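Local coordinates for N-carbamoylsarcosine amidase related protein (PDB 3EEF) that probably hydrolyses N-carbamoylsarcosine or a related amide as a zinc-binding member of the isochorismatase-like cysteine hydrolase family, at residues K2-V7 against N108-V113; L43-V48 against A83-L88; D50-D55 against G63-K68; C123-A128 against K154-R159; Y136-V141 against Y161-K166. One frame throughout, in Å; residues are numbered along the deposited sequence.

Interaction 1 (K2-V7 against N108-V113); sequences KPALVV and NGIDTV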
# COMPACT_ATOMS: atom_id res chain seq x y z
N LYS A 2 7.42 10.04 -20.66
CA LYS A 2 6.13 10.70 -20.43
C LYS A 2 6.05 11.16 -18.96
O LYS A 2 5.79 10.36 -18.04
CB LYS A 2 4.95 9.82 -20.83
CG LYS A 2 3.63 10.57 -21.01
CD LYS A 2 2.50 9.65 -21.49
CE LYS A 2 1.17 10.39 -21.76
NZ LYS A 2 0.75 11.33 -20.68
N PRO A 3 6.30 12.45 -18.73
CA PRO A 3 6.46 12.87 -17.37
C PRO A 3 5.25 13.56 -16.80
O PRO A 3 4.44 14.15 -17.55
CB PRO A 3 7.60 13.86 -17.48
CG PRO A 3 7.32 14.56 -18.79
CD PRO A 3 6.67 13.52 -19.67
N ALA A 4 5.13 13.52 -15.47
CA ALA A 4 4.20 14.37 -14.75
C ALA A 4 4.96 15.20 -13.76
O ALA A 4 5.99 14.76 -13.22
CB ALA A 4 3.17 13.54 -14.04
N LEU A 5 4.45 16.39 -13.49
CA LEU A 5 5.09 17.26 -12.51
C LEU A 5 4.39 17.12 -11.16
O LEU A 5 3.17 17.25 -11.08
CB LEU A 5 5.07 18.71 -12.98
CG LEU A 5 5.63 19.76 -12.04
CD1 LEU A 5 7.20 19.69 -11.95
CD2 LEU A 5 5.12 21.13 -12.50
N VAL A 6 5.17 16.82 -10.13
CA VAL A 6 4.67 16.68 -8.77
C VAL A 6 5.23 17.84 -7.97
O VAL A 6 6.44 17.98 -7.87
CB VAL A 6 5.06 15.32 -8.13
CG1 VAL A 6 4.52 15.21 -6.71
CG2 VAL A 6 4.52 14.18 -8.96
N VAL A 7 4.33 18.69 -7.47
CA VAL A 7 4.70 19.93 -6.78
C VAL A 7 4.50 19.75 -5.29
O VAL A 7 3.35 19.78 -4.80
CB VAL A 7 3.86 21.14 -7.24
CG1 VAL A 7 4.43 22.38 -6.62
CG2 VAL A 7 3.83 21.31 -8.79
N ASN A 108 -2.60 8.33 -16.37
CA ASN A 108 -2.11 9.18 -17.46
C ASN A 108 -0.83 8.55 -18.08
O ASN A 108 -0.07 9.22 -18.73
CB ASN A 108 -1.88 10.63 -16.98
CG ASN A 108 -3.20 11.37 -16.54
OD1 ASN A 108 -3.75 12.19 -17.28
ND2 ASN A 108 -3.65 11.12 -15.33
N GLY A 109 -0.64 7.24 -17.89
CA GLY A 109 0.46 6.49 -18.53
C GLY A 109 1.88 6.92 -18.18
O GLY A 109 2.82 6.61 -18.94
N ILE A 110 2.05 7.57 -17.02
CA ILE A 110 3.31 8.25 -16.67
C ILE A 110 4.45 7.30 -16.36
O ILE A 110 4.24 6.26 -15.76
CB ILE A 110 3.13 9.16 -15.45
CG1 ILE A 110 2.13 10.27 -15.75
CG2 ILE A 110 4.45 9.76 -15.01
CD1 ILE A 110 2.40 11.05 -17.03
N ASP A 111 5.66 7.65 -16.80
CA ASP A 111 6.84 6.83 -16.48
C ASP A 111 7.98 7.62 -15.81
O ASP A 111 8.98 7.03 -15.40
CB ASP A 111 7.34 6.13 -17.75
CG ASP A 111 7.84 7.12 -18.80
OD1 ASP A 111 7.91 8.33 -18.49
OD2 ASP A 111 8.14 6.69 -19.92
N THR A 112 7.83 8.93 -15.67
CA THR A 112 8.84 9.78 -15.09
C THR A 112 8.15 10.83 -14.24
O THR A 112 7.16 11.44 -14.70
CB THR A 112 9.65 10.49 -16.17
OG1 THR A 112 10.20 9.51 -17.05
CG2 THR A 112 10.81 11.34 -15.56
N VAL A 113 8.64 11.03 -13.02
CA VAL A 113 8.13 12.12 -12.19
C VAL A 113 9.13 13.23 -12.16
O VAL A 113 10.33 13.00 -12.03
CB VAL A 113 7.79 11.67 -10.73
CG1 VAL A 113 6.55 10.73 -10.75
CG2 VAL A 113 8.98 11.02 -10.06
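D111 OD1 is gripped by two donors: the backbone N of K2, 2.8 Å away on the syn side of the carboxylate, and the hydroxyl of T112, which donates to OD1 from the opposite face of its plane. The same aspartate binds K2 a second time, since its backbone N gives a nearly straight bond (166°) to K2 O. A weak, longer bond from T112 N reaches that oxygen too. D111 thus holds both N and O of K2, which probably restricts its backbone. K2 CG is anti to the backbone N (chi1 -163°), the chain stays extended to CE while crossing I110 at about a right angle, and a bend at chi4 turns NZ to N108 O at 3.0 Å, in that carbonyl's plane. N108 and G109 end the helix 101-107 in a Schellman motif, with G109 at positive phi as the C-prime residue, so the lysine ammonium sits by a carbonyl at the C-terminal end of a helix. Beyond this turn the chains become neighbouring parallel strands in the middle of the isochorismatase-type sheet, P3 beside T112 and A4 beside V113. A4 N donates to T112 O at 3.0 Å, nearly along the C=O axis. On the face carrying A4 and V113, A4 CB meets I110 CG1 at 3.8 Å, and L105 covers both; I110 CD1 extends to P3 O at 3.7 Å.

Interaction 2 (L43-V48 against A83-L88); sequences LPVVYV and AGDYVL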
# COMPACT_ATOMS: atom_id res chain seq x y z
N LEU A 43 0.80 18.25 -20.11
CA LEU A 43 1.20 17.15 -19.23
C LEU A 43 0.65 17.36 -17.83
O LEU A 43 0.47 18.50 -17.41
CB LEU A 43 2.72 17.03 -19.18
CG LEU A 43 3.43 16.70 -20.50
CD1 LEU A 43 4.88 17.06 -20.42
CD2 LEU A 43 3.26 15.22 -20.85
N PRO A 44 0.41 16.27 -17.07
CA PRO A 44 -0.21 16.37 -15.76
C PRO A 44 0.63 17.14 -14.73
O PRO A 44 1.85 16.99 -14.66
CB PRO A 44 -0.36 14.90 -15.32
CG PRO A 44 -0.08 14.07 -16.52
CD PRO A 44 0.82 14.89 -17.38
N VAL A 45 -0.06 17.96 -13.95
CA VAL A 45 0.53 18.70 -12.84
C VAL A 45 -0.25 18.32 -11.59
O VAL A 45 -1.47 18.43 -11.57
CB VAL A 45 0.42 20.18 -13.06
CG1 VAL A 45 0.77 20.94 -11.75
CG2 VAL A 45 1.32 20.60 -14.24
N VAL A 46 0.47 17.85 -10.57
CA VAL A 46 -0.14 17.37 -9.35
C VAL A 46 0.47 18.04 -8.12
O VAL A 46 1.65 17.89 -7.85
CB VAL A 46 0.06 15.85 -9.21
CG1 VAL A 46 -0.62 15.35 -7.93
CG2 VAL A 46 -0.45 15.11 -10.47
N TYR A 47 -0.36 18.76 -7.37
CA TYR A 47 0.07 19.35 -6.13
C TYR A 47 -0.21 18.36 -5.03
O TYR A 47 -1.32 17.83 -4.94
CB TYR A 47 -0.69 20.65 -5.85
CG TYR A 47 -0.44 21.80 -6.82
CD1 TYR A 47 0.41 22.86 -6.49
CD2 TYR A 47 -1.06 21.83 -8.06
CE1 TYR A 47 0.61 23.91 -7.37
CE2 TYR A 47 -0.84 22.88 -8.96
CZ TYR A 47 -0.01 23.92 -8.61
OH TYR A 47 0.18 24.96 -9.50
N VAL A 48 0.80 18.11 -4.19
CA VAL A 48 0.66 17.26 -3.03
C VAL A 48 1.01 18.10 -1.79
O VAL A 48 2.16 18.46 -1.61
CB VAL A 48 1.51 15.95 -3.16
CG1 VAL A 48 0.98 15.05 -4.22
CG2 VAL A 48 2.93 16.27 -3.53
N ALA A 83 -7.51 24.95 -13.43
CA ALA A 83 -8.37 23.88 -13.91
C ALA A 83 -7.51 22.85 -14.63
O ALA A 83 -6.69 23.19 -15.51
CB ALA A 83 -9.43 24.45 -14.88
N GLY A 84 -7.67 21.59 -14.25
CA GLY A 84 -6.91 20.48 -14.87
C GLY A 84 -5.77 19.96 -14.00
O GLY A 84 -5.44 18.76 -14.04
N ASP A 85 -5.15 20.86 -13.25
CA ASP A 85 -4.16 20.48 -12.24
C ASP A 85 -4.83 19.64 -11.17
O ASP A 85 -5.94 19.93 -10.77
CB ASP A 85 -3.61 21.69 -11.53
CG ASP A 85 -2.86 22.62 -12.45
OD1 ASP A 85 -2.59 22.27 -13.61
OD2 ASP A 85 -2.48 23.68 -11.95
N TYR A 86 -4.13 18.62 -10.68
CA TYR A 86 -4.61 17.84 -9.55
C TYR A 86 -4.11 18.42 -8.18
O TYR A 86 -2.98 18.88 -8.08
CB TYR A 86 -4.16 16.40 -9.75
CG TYR A 86 -4.75 15.74 -10.99
CD1 TYR A 86 -5.86 14.94 -10.88
CD2 TYR A 86 -4.19 15.91 -12.27
CE1 TYR A 86 -6.40 14.30 -11.97
CE2 TYR A 86 -4.73 15.28 -13.38
CZ TYR A 86 -5.84 14.46 -13.21
OH TYR A 86 -6.46 13.81 -14.25
N VAL A 87 -4.98 18.46 -7.16
CA VAL A 87 -4.59 18.93 -5.82
C VAL A 87 -4.93 17.83 -4.79
O VAL A 87 -6.11 17.47 -4.62
CB VAL A 87 -5.26 20.25 -5.43
CG1 VAL A 87 -4.75 20.75 -4.05
CG2 VAL A 87 -5.07 21.31 -6.52
N LEU A 88 -3.88 17.30 -4.15
CA LEU A 88 -3.98 16.17 -3.26
C LEU A 88 -3.61 16.63 -1.84
O LEU A 88 -2.69 17.48 -1.64
CB LEU A 88 -3.04 15.03 -3.69
CG LEU A 88 -3.46 13.99 -4.74
CD1 LEU A 88 -4.22 14.64 -5.89
CD2 LEU A 88 -2.26 13.18 -5.27
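Y47 and D85 both carry CG anti to their own carbonyl carbon (chi1 near -64°), and from there the carboxylate of D85 comes up to the edge of the tyrosine ring. D85 OD2 lies near the ring plane, 3.5 Å from Y47 CE2, with ring and carboxylate planes turned 41° apart. Y86 O approaches the same edge, near Y47 CD2. Beside them D85 runs alongside V45, its OD1 3.7 Å from V45 CB. On the other face of the sheet V46, V48, Y86 and L88 make an apolar row: L88 CD2 touches both V46 CG1 at 3.8 Å and V48 CG1 at 3.9 Å, while V46 CG2 packs on Y86 CB. The backbones are parallel, V46 paired with Y86, Y47 with V87 and V48 with L88; segments 45-48 and 86-88 cross at -18°. Y47 bonds to the partner strand through both its N, to Y86 O at 2.7 Å, and its O, to L88 N at 2.7 Å. The unit is beta-alpha-beta, with strand 86-90 at the edge of the sheet within this chain; Y86 also meets Y53 of the second subunit edge-to-face. An alanine in place of Y47 would probably open a gap beside D85 and V87, leaving the carboxylate without the ring edge that flanks it. D85 OD2 accepts from S82 N and forms a salt bridge with R39, so the charge brought up to the tyrosine's C-H edge is probably largely balanced, and the ring adds a weakly polar flank to an already paired carboxylate.

Interaction 3 (D50-D55 against G63-K68); sequences DSHYPD and GRHSMK. With ZN (zinc ion), chain C.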
# COMPACT_ATOMS: atom_id res chain seq x y z
N ASP A 50 0.66 18.85 2.49
CA ASP A 50 0.31 18.53 3.87
C ASP A 50 -1.06 19.10 4.22
O ASP A 50 -1.38 20.25 3.90
CB ASP A 50 1.37 19.05 4.84
CG ASP A 50 2.53 18.06 5.02
OD1 ASP A 50 2.47 16.93 4.47
OD2 ASP A 50 3.48 18.39 5.77
N SER A 51 -1.90 18.27 4.82
CA SER A 51 -3.24 18.69 5.27
C SER A 51 -3.53 17.89 6.54
O SER A 51 -4.38 17.01 6.56
CB SER A 51 -4.27 18.42 4.15
OG SER A 51 -5.61 18.72 4.52
N HIS A 52 -2.77 18.21 7.59
CA HIS A 52 -2.60 17.34 8.76
C HIS A 52 -3.74 17.41 9.75
O HIS A 52 -4.39 18.45 9.88
CB HIS A 52 -1.32 17.68 9.51
CG HIS A 52 -0.06 17.23 8.83
ND1 HIS A 52 0.25 15.89 8.65
CD2 HIS A 52 0.99 17.93 8.34
CE1 HIS A 52 1.43 15.80 8.05
NE2 HIS A 52 1.91 17.02 7.86
N TYR A 53 -4.00 16.27 10.38
CA TYR A 53 -4.81 16.15 11.56
C TYR A 53 -3.88 16.21 12.79
O TYR A 53 -2.70 15.83 12.72
CB TYR A 53 -5.54 14.79 11.65
CG TYR A 53 -6.42 14.37 10.49
CD1 TYR A 53 -7.33 15.25 9.90
CD2 TYR A 53 -6.37 13.06 10.01
CE1 TYR A 53 -8.15 14.83 8.83
CE2 TYR A 53 -7.17 12.64 8.97
CZ TYR A 53 -8.06 13.51 8.38
OH TYR A 53 -8.82 13.04 7.34
N PRO A 54 -4.44 16.60 13.93
CA PRO A 54 -3.66 16.70 15.16
C PRO A 54 -2.91 15.43 15.52
O PRO A 54 -1.86 15.50 16.14
CB PRO A 54 -4.73 16.99 16.21
CG PRO A 54 -5.81 17.74 15.43
CD PRO A 54 -5.82 17.11 14.10
N ASP A 55 -3.44 14.28 15.12
CA ASP A 55 -2.86 13.01 15.54
C ASP A 55 -2.12 12.27 14.40
O ASP A 55 -1.75 11.10 14.57
CB ASP A 55 -3.93 12.10 16.20
CG ASP A 55 -5.15 11.84 15.30
OD1 ASP A 55 -5.18 12.29 14.12
OD2 ASP A 55 -6.10 11.17 15.80
N GLY A 63 5.26 19.17 15.89
CA GLY A 63 4.13 20.00 16.35
C GLY A 63 3.19 20.30 15.18
O GLY A 63 3.44 19.85 14.07
N ARG A 64 2.11 21.06 15.43
CA ARG A 64 1.15 21.37 14.39
C ARG A 64 1.79 22.21 13.28
O ARG A 64 2.55 23.14 13.52
CB ARG A 64 -0.07 22.09 14.95
CG ARG A 64 -1.00 21.12 15.66
CD ARG A 64 -1.82 21.80 16.73
NE ARG A 64 -3.14 22.18 16.26
CZ ARG A 64 -4.29 21.61 16.63
NH1 ARG A 64 -4.34 20.59 17.48
NH2 ARG A 64 -5.42 22.10 16.13
N HIS A 65 1.48 21.84 12.04
CA HIS A 65 1.93 22.59 10.86
C HIS A 65 1.07 22.14 9.68
O HIS A 65 0.66 20.96 9.63
CB HIS A 65 3.44 22.37 10.61
CG HIS A 65 3.80 20.97 10.19
ND1 HIS A 65 3.95 19.93 11.09
CD2 HIS A 65 3.98 20.43 8.96
CE1 HIS A 65 4.24 18.82 10.43
NE2 HIS A 65 4.24 19.09 9.13
N SER A 66 0.80 23.06 8.76
CA SER A 66 0.06 22.76 7.55
C SER A 66 -1.14 21.86 7.89
O SER A 66 -1.29 20.71 7.37
CB SER A 66 0.99 22.09 6.51
OG SER A 66 0.41 22.11 5.20
N MSE A 67 -1.98 22.39 8.77
CA MSE A 67 -3.14 21.68 9.27
C MSE A 67 -4.28 21.71 8.26
O MSE A 67 -4.41 22.67 7.49
CB MSE A 67 -3.59 22.29 10.60
CG MSE A 67 -2.51 22.24 11.67
SE MSE A 67 -1.89 20.40 12.02
CE MSE A 67 -3.44 19.77 13.06
N LYS A 68 -5.10 20.65 8.24
CA LYS A 68 -6.29 20.65 7.39
C LYS A 68 -7.21 21.79 7.81
O LYS A 68 -7.44 21.99 8.99
CB LYS A 68 -7.04 19.31 7.46
CG LYS A 68 -8.36 19.29 6.67
CD LYS A 68 -8.85 17.88 6.38
CE LYS A 68 -10.20 17.88 5.60
NZ LYS A 68 -10.03 18.07 4.12
ZN ZN C . 4.03 17.58 7.54
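H52 and H65 share a zinc ion with D50: H52 NE2 and H65 NE2 each bind it at 2.2 Å, D50 OD2 at 2.0 Å, and E58 supplies the fourth protein ligand. The two imidazoles meet as an offset edge-to-face pair, planes 62° apart, with H52 CD2 over a face of H65. H65 CG lies between its backbone N and carbonyl carbon (chi1 67°), and ND1 donates to G63 O in the ring plane, which fixes the ring's rotation. Second-shell bonds hold the others: D56 takes H52 ND1, and K90 pairs with D50 OD1.

Hydrogen bonds tie the two segments together. H52 N donates to S66 O at 2.9 Å, on a lone pair, and K68 N to H52 O at 2.8 Å; both are almost straight. S66 OG gives its proton to D50 O at 2.9 Å, from above the carbonyl plane. An alanine at S66 removes this donor and would probably leave the backbone of D50, a zinc ligand, less firmly held.

Apolar contact comes from M67, a selenomethionine bent at chi2 and chi3. Its SE lies 3.7 Å from H52 CB, and CE reaches P54 CD, also 3.7 Å away.

Both segments are loops, one leaving strand 45-50 and the other following helix 59-62; I59 of that helix packs on both histidines, and helix 12-15 touches H65 through E13 and F14.

Interaction 4 (C123-A128 against K154-R159); sequences CVRHTA and KDYFTR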
# COMPACT_ATOMS: atom_id res chain seq x y z
N CYS A 123 10.25 16.08 2.46
CA CYS A 123 9.10 15.60 1.68
C CYS A 123 9.44 15.29 0.20
O CYS A 123 8.88 14.34 -0.38
CB CYS A 123 7.93 16.58 1.77
SG CYS A 123 7.28 16.83 3.48
N VAL A 124 10.30 16.08 -0.42
CA VAL A 124 10.67 15.87 -1.82
C VAL A 124 11.40 14.55 -1.94
O VAL A 124 11.14 13.74 -2.83
CB VAL A 124 11.52 17.04 -2.41
CG1 VAL A 124 12.15 16.63 -3.72
CG2 VAL A 124 10.68 18.35 -2.55
N ARG A 125 12.30 14.32 -1.00
CA ARG A 125 13.13 13.15 -1.00
C ARG A 125 12.32 11.87 -0.75
O ARG A 125 12.56 10.81 -1.38
CB ARG A 125 14.20 13.32 0.07
CG ARG A 125 15.23 12.23 0.04
CD ARG A 125 16.19 12.33 1.19
NE ARG A 125 17.00 13.55 1.15
CZ ARG A 125 18.15 13.69 1.81
NH1 ARG A 125 18.67 12.70 2.51
NH2 ARG A 125 18.82 14.83 1.70
N HIS A 126 11.40 11.98 0.20
CA HIS A 126 10.53 10.87 0.58
C HIS A 126 9.59 10.50 -0.56
O HIS A 126 9.39 9.34 -0.86
CB HIS A 126 9.79 11.21 1.88
CG HIS A 126 10.63 10.99 3.09
ND1 HIS A 126 11.59 11.90 3.50
CD2 HIS A 126 10.74 9.93 3.93
CE1 HIS A 126 12.22 11.42 4.55
NE2 HIS A 126 11.72 10.24 4.85
N THR A 127 9.00 11.51 -1.18
CA THR A 127 8.26 11.30 -2.41
C THR A 127 9.12 10.60 -3.47
O THR A 127 8.64 9.70 -4.17
CB THR A 127 7.77 12.64 -2.92
OG1 THR A 127 7.00 13.22 -1.86
CG2 THR A 127 6.89 12.48 -4.19
N ALA A 128 10.39 11.00 -3.60
CA ALA A 128 11.33 10.42 -4.58
C ALA A 128 11.50 8.93 -4.33
O ALA A 128 11.40 8.11 -5.25
CB ALA A 128 12.70 11.11 -4.48
N LYS A 154 21.79 17.08 -3.31
CA LYS A 154 21.90 16.80 -4.74
C LYS A 154 22.60 15.45 -4.97
O LYS A 154 22.17 14.64 -5.78
CB LYS A 154 22.69 17.95 -5.41
CG LYS A 154 22.29 18.29 -6.82
CD LYS A 154 23.04 19.57 -7.30
CE LYS A 154 23.66 19.39 -8.71
NZ LYS A 154 24.24 20.65 -9.29
N ASP A 155 23.66 15.21 -4.21
CA ASP A 155 24.45 13.97 -4.28
C ASP A 155 23.64 12.73 -3.86
O ASP A 155 23.84 11.63 -4.39
CB ASP A 155 25.67 14.10 -3.33
CG ASP A 155 26.91 13.38 -3.83
OD1 ASP A 155 26.98 12.13 -3.75
OD2 ASP A 155 27.86 14.08 -4.27
N TYR A 156 22.76 12.94 -2.89
CA TYR A 156 21.93 11.88 -2.35
C TYR A 156 20.89 11.45 -3.38
O TYR A 156 20.77 10.25 -3.67
CB TYR A 156 21.23 12.36 -1.07
CG TYR A 156 20.65 11.22 -0.31
CD1 TYR A 156 21.37 10.60 0.69
CD2 TYR A 156 19.38 10.73 -0.62
CE1 TYR A 156 20.85 9.53 1.39
CE2 TYR A 156 18.84 9.68 0.08
CZ TYR A 156 19.58 9.07 1.08
OH TYR A 156 19.07 8.01 1.78
N PHE A 157 20.16 12.42 -3.93
CA PHE A 157 19.23 12.15 -5.01
C PHE A 157 19.85 11.31 -6.13
O PHE A 157 19.28 10.27 -6.52
CB PHE A 157 18.71 13.45 -5.59
CG PHE A 157 17.56 14.02 -4.84
CD1 PHE A 157 16.34 13.38 -4.85
CD2 PHE A 157 17.68 15.18 -4.14
CE1 PHE A 157 15.27 13.90 -4.15
CE2 PHE A 157 16.59 15.69 -3.43
CZ PHE A 157 15.39 15.04 -3.45
N THR A 158 20.99 11.77 -6.63
CA THR A 158 21.66 11.13 -7.76
C THR A 158 22.21 9.74 -7.40
O THR A 158 22.02 8.77 -8.15
CB THR A 158 22.80 12.05 -8.38
OG1 THR A 158 23.76 12.41 -7.38
CG2 THR A 158 22.21 13.33 -8.97
N ARG A 159 22.85 9.64 -6.25
CA ARG A 159 23.48 8.37 -5.87
C ARG A 159 22.45 7.32 -5.38
O ARG A 159 22.63 6.12 -5.60
CB ARG A 159 24.55 8.61 -4.82
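Y156 offers one ring face to the guanidinium of R125, which lies nearly flat on it with planes 19° apart. R125 NH1 sits over the centre of the ring, 3.8 Å from Y156 CG, while R125 CZ is 4.3 Å from the centroid of the Y156 ring, a cation-pi stack. The F157 ring turns its edge to A128, whose CB lies near the ring plane, 3.8 Å from F157 CE1. The tip of that ring, F157 CZ, touches V124 CG1 at 3.6 Å and comes as near as 3.8 Å to R125 CA, so the phenyl group reaches from its own helix to the backbone of the other.

R125 leaves its helix with CG anti to the backbone N (chi1 -173°), and a bend at chi3 turns NE so that the chain crosses the tyrosine at about a right angle. The guanidinium is held from outside as well: NE donates to A120 O and NH2 forms a salt bridge with D150. These partners probably fix the plane that the ring stacks on. Y156 OH is bonded to D121 O of the third subunit, which brings the stack to the subunit interface.

The axes of segments 123-128 and 154-159 run almost parallel, 5° apart in direction, and stand 11.4 Å from each other, a spacing that the large side chains bridge. Helix 123-133 follows strand 112-116 and leads to strand 137-141; helix 153-161 precedes strand 164-166, outermost within this chain. V8 of strand 3-8 lies against V124, and A163, just before strand 164-166, packs on F157.

Interaction 5 (Y136-V141 against Y161-K166); sequences YRIIVV and YGATVK
I138, V140 and A163 form the apolar centre: A163 CB touches I138 CG2 at 3.8 Å and V140 CG2 at 4.1 Å, and I138 CD1 extends to Y161 CB at 3.9 Å. This is the last pairing of the parallel sheet of the isochorismatase-type alpha/beta fold, in which strand 164-166 is the outermost within this chain, reached through helix 153-161. F157 of that helix covers V140 and A163, and A131 of helix 123-133 lies against I138. I138 places CG2 anti to its backbone N (chi1 -58° to CG1), which sets that methyl beside A163.

Further out, segments 137-141 and 164-166 run parallel, crossing at -30°, with I139 beside T164, V140 beside V165 and V141 beside K166. T164 N donates to I138 O and V140 N to T164 O, both at 3.1 Å; K166 N closes the set on V140 O at 2.9 Å. V140 thus gives and accepts toward the same strand, while I139 turns its backbone bonds to strand 112-116 on its other side.

On the face carrying I139, T164 and K166 the contacts become mixed. I139 CG2 meets the aliphatic CG of K166, and the R137 side chain crosses that of T164 at about a right angle, NH2 coming to T164 CG2. T164 holds OG1 between its backbone N and carbonyl carbon (chi1 66°), and this oxygen rests 3.5 Å from I139 CG1.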
# COMPACT_ATOMS: atom_id res chain seq x y z
N TYR A 136 9.03 4.45 -11.34
CA TYR A 136 9.16 5.71 -12.06
C TYR A 136 10.62 6.11 -12.21
O TYR A 136 11.45 5.78 -11.34
CB TYR A 136 8.42 6.83 -11.32
CG TYR A 136 6.95 6.58 -11.26
CD1 TYR A 136 6.15 6.81 -12.37
CD2 TYR A 136 6.36 6.04 -10.13
CE1 TYR A 136 4.80 6.54 -12.35
CE2 TYR A 136 5.00 5.75 -10.10
CZ TYR A 136 4.23 6.01 -11.21
OH TYR A 136 2.88 5.74 -11.20
N ARG A 137 10.95 6.80 -13.29
CA ARG A 137 12.22 7.56 -13.35
C ARG A 137 11.99 8.89 -12.67
O ARG A 137 10.85 9.37 -12.57
CB ARG A 137 12.70 7.79 -14.78
CG ARG A 137 13.03 6.52 -15.55
CD ARG A 137 14.29 5.79 -15.02
NE ARG A 137 15.47 6.66 -14.89
CZ ARG A 137 16.16 7.23 -15.90
NH1 ARG A 137 15.80 7.04 -17.17
NH2 ARG A 137 17.23 8.00 -15.63
N ILE A 138 13.09 9.49 -12.19
CA ILE A 138 13.01 10.67 -11.36
C ILE A 138 13.87 11.81 -11.87
O ILE A 138 15.05 11.62 -12.16
CB ILE A 138 13.44 10.36 -9.91
CG1 ILE A 138 12.55 9.24 -9.29
CG2 ILE A 138 13.39 11.67 -9.06
CD1 ILE A 138 13.13 8.48 -8.04
N ILE A 139 13.28 13.01 -11.92
CA ILE A 139 13.97 14.22 -12.26
C ILE A 139 13.65 15.21 -11.16
O ILE A 139 12.50 15.27 -10.71
CB ILE A 139 13.44 14.81 -13.62
CG1 ILE A 139 13.74 13.83 -14.77
CG2 ILE A 139 14.02 16.21 -13.91
CD1 ILE A 139 13.17 14.26 -16.13
N VAL A 140 14.66 15.95 -10.72
CA VAL A 140 14.50 17.01 -9.74
C VAL A 140 15.00 18.35 -10.31
O VAL A 140 16.06 18.42 -10.89
CB VAL A 140 15.30 16.67 -8.48
CG1 VAL A 140 15.00 17.69 -7.37
CG2 VAL A 140 14.97 15.28 -8.03
N VAL A 141 14.20 19.41 -10.16
CA VAL A 141 14.57 20.74 -10.63
C VAL A 141 15.25 21.52 -9.51
O VAL A 141 14.57 22.16 -8.73
CB VAL A 141 13.33 21.48 -11.14
CG1 VAL A 141 13.69 22.85 -11.74
CG2 VAL A 141 12.62 20.60 -12.15
N TYR A 161 18.64 7.60 -5.53
CA TYR A 161 17.44 7.43 -6.33
C TYR A 161 17.69 7.48 -7.83
O TYR A 161 16.73 7.55 -8.59
CB TYR A 161 16.42 8.52 -5.94
CG TYR A 161 16.13 8.54 -4.48
CD1 TYR A 161 15.77 7.37 -3.80
CD2 TYR A 161 16.25 9.70 -3.75
CE1 TYR A 161 15.53 7.37 -2.45
CE2 TYR A 161 16.00 9.71 -2.37
CZ TYR A 161 15.65 8.55 -1.74
OH TYR A 161 15.42 8.56 -0.40
N GLY A 162 18.96 7.47 -8.25
CA GLY A 162 19.32 7.60 -9.66
C GLY A 162 18.70 8.80 -10.35
O GLY A 162 18.54 8.79 -11.56
N ALA A 163 18.36 9.84 -9.58
CA ALA A 163 17.68 11.02 -10.14
C ALA A 163 18.61 11.77 -11.07
O ALA A 163 19.83 11.81 -10.85
CB ALA A 163 17.20 11.98 -9.06
N THR A 164 18.03 12.37 -12.12
CA THR A 164 18.78 13.32 -12.91
C THR A 164 18.32 14.71 -12.48
O THR A 164 17.12 14.96 -12.34
CB THR A 164 18.54 13.14 -14.40
OG1 THR A 164 17.18 13.46 -14.68
CG2 THR A 164 18.81 11.72 -14.84
N VAL A 165 19.28 15.61 -12.32
CA VAL A 165 19.04 16.96 -11.81
C VAL A 165 19.04 17.96 -12.97
O VAL A 165 19.92 17.96 -13.81
CB VAL A 165 20.16 17.33 -10.82
CG1 VAL A 165 19.93 18.71 -10.24
CG2 VAL A 165 20.27 16.27 -9.70
N LYS A 166 18.03 18.82 -13.03
CA LYS A 166 17.90 19.82 -14.08
C LYS A 166 17.67 21.19 -13.46
O LYS A 166 17.41 21.28 -12.27
CB LYS A 166 16.70 19.49 -14.98
CG LYS A 166 16.87 18.22 -15.83
CD LYS A 166 18.05 18.33 -16.79
CE LYS A 166 17.96 17.31 -17.93
NZ LYS A 166 19.29 17.12 -18.60

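Interactions 2, 1 and 5 lie on one parallel sheet: L5 O bonds to V46 N and V7 N to V46 O, both 2.8 Å, joining interactions 1 and 2, and V113 N to R137 O, also 2.8 Å, joins interactions 1 and 5. Interaction 4 packs against interaction 5, centres about 8 Å apart, through a probable hydrogen bond from A163 N to F157 O, 3.2 Å; both reach the third subunit. Interaction 3 supplies three of the four zinc ligands. It adjoins interaction 2 in sequence, and the V48 side chain is about 11 Å from the zinc ion; the side chain of V124 in interaction 4 is about 12 Å from the bound zinc ion. Interaction 5 is remote, its centre about 28 Å from that of interaction 3.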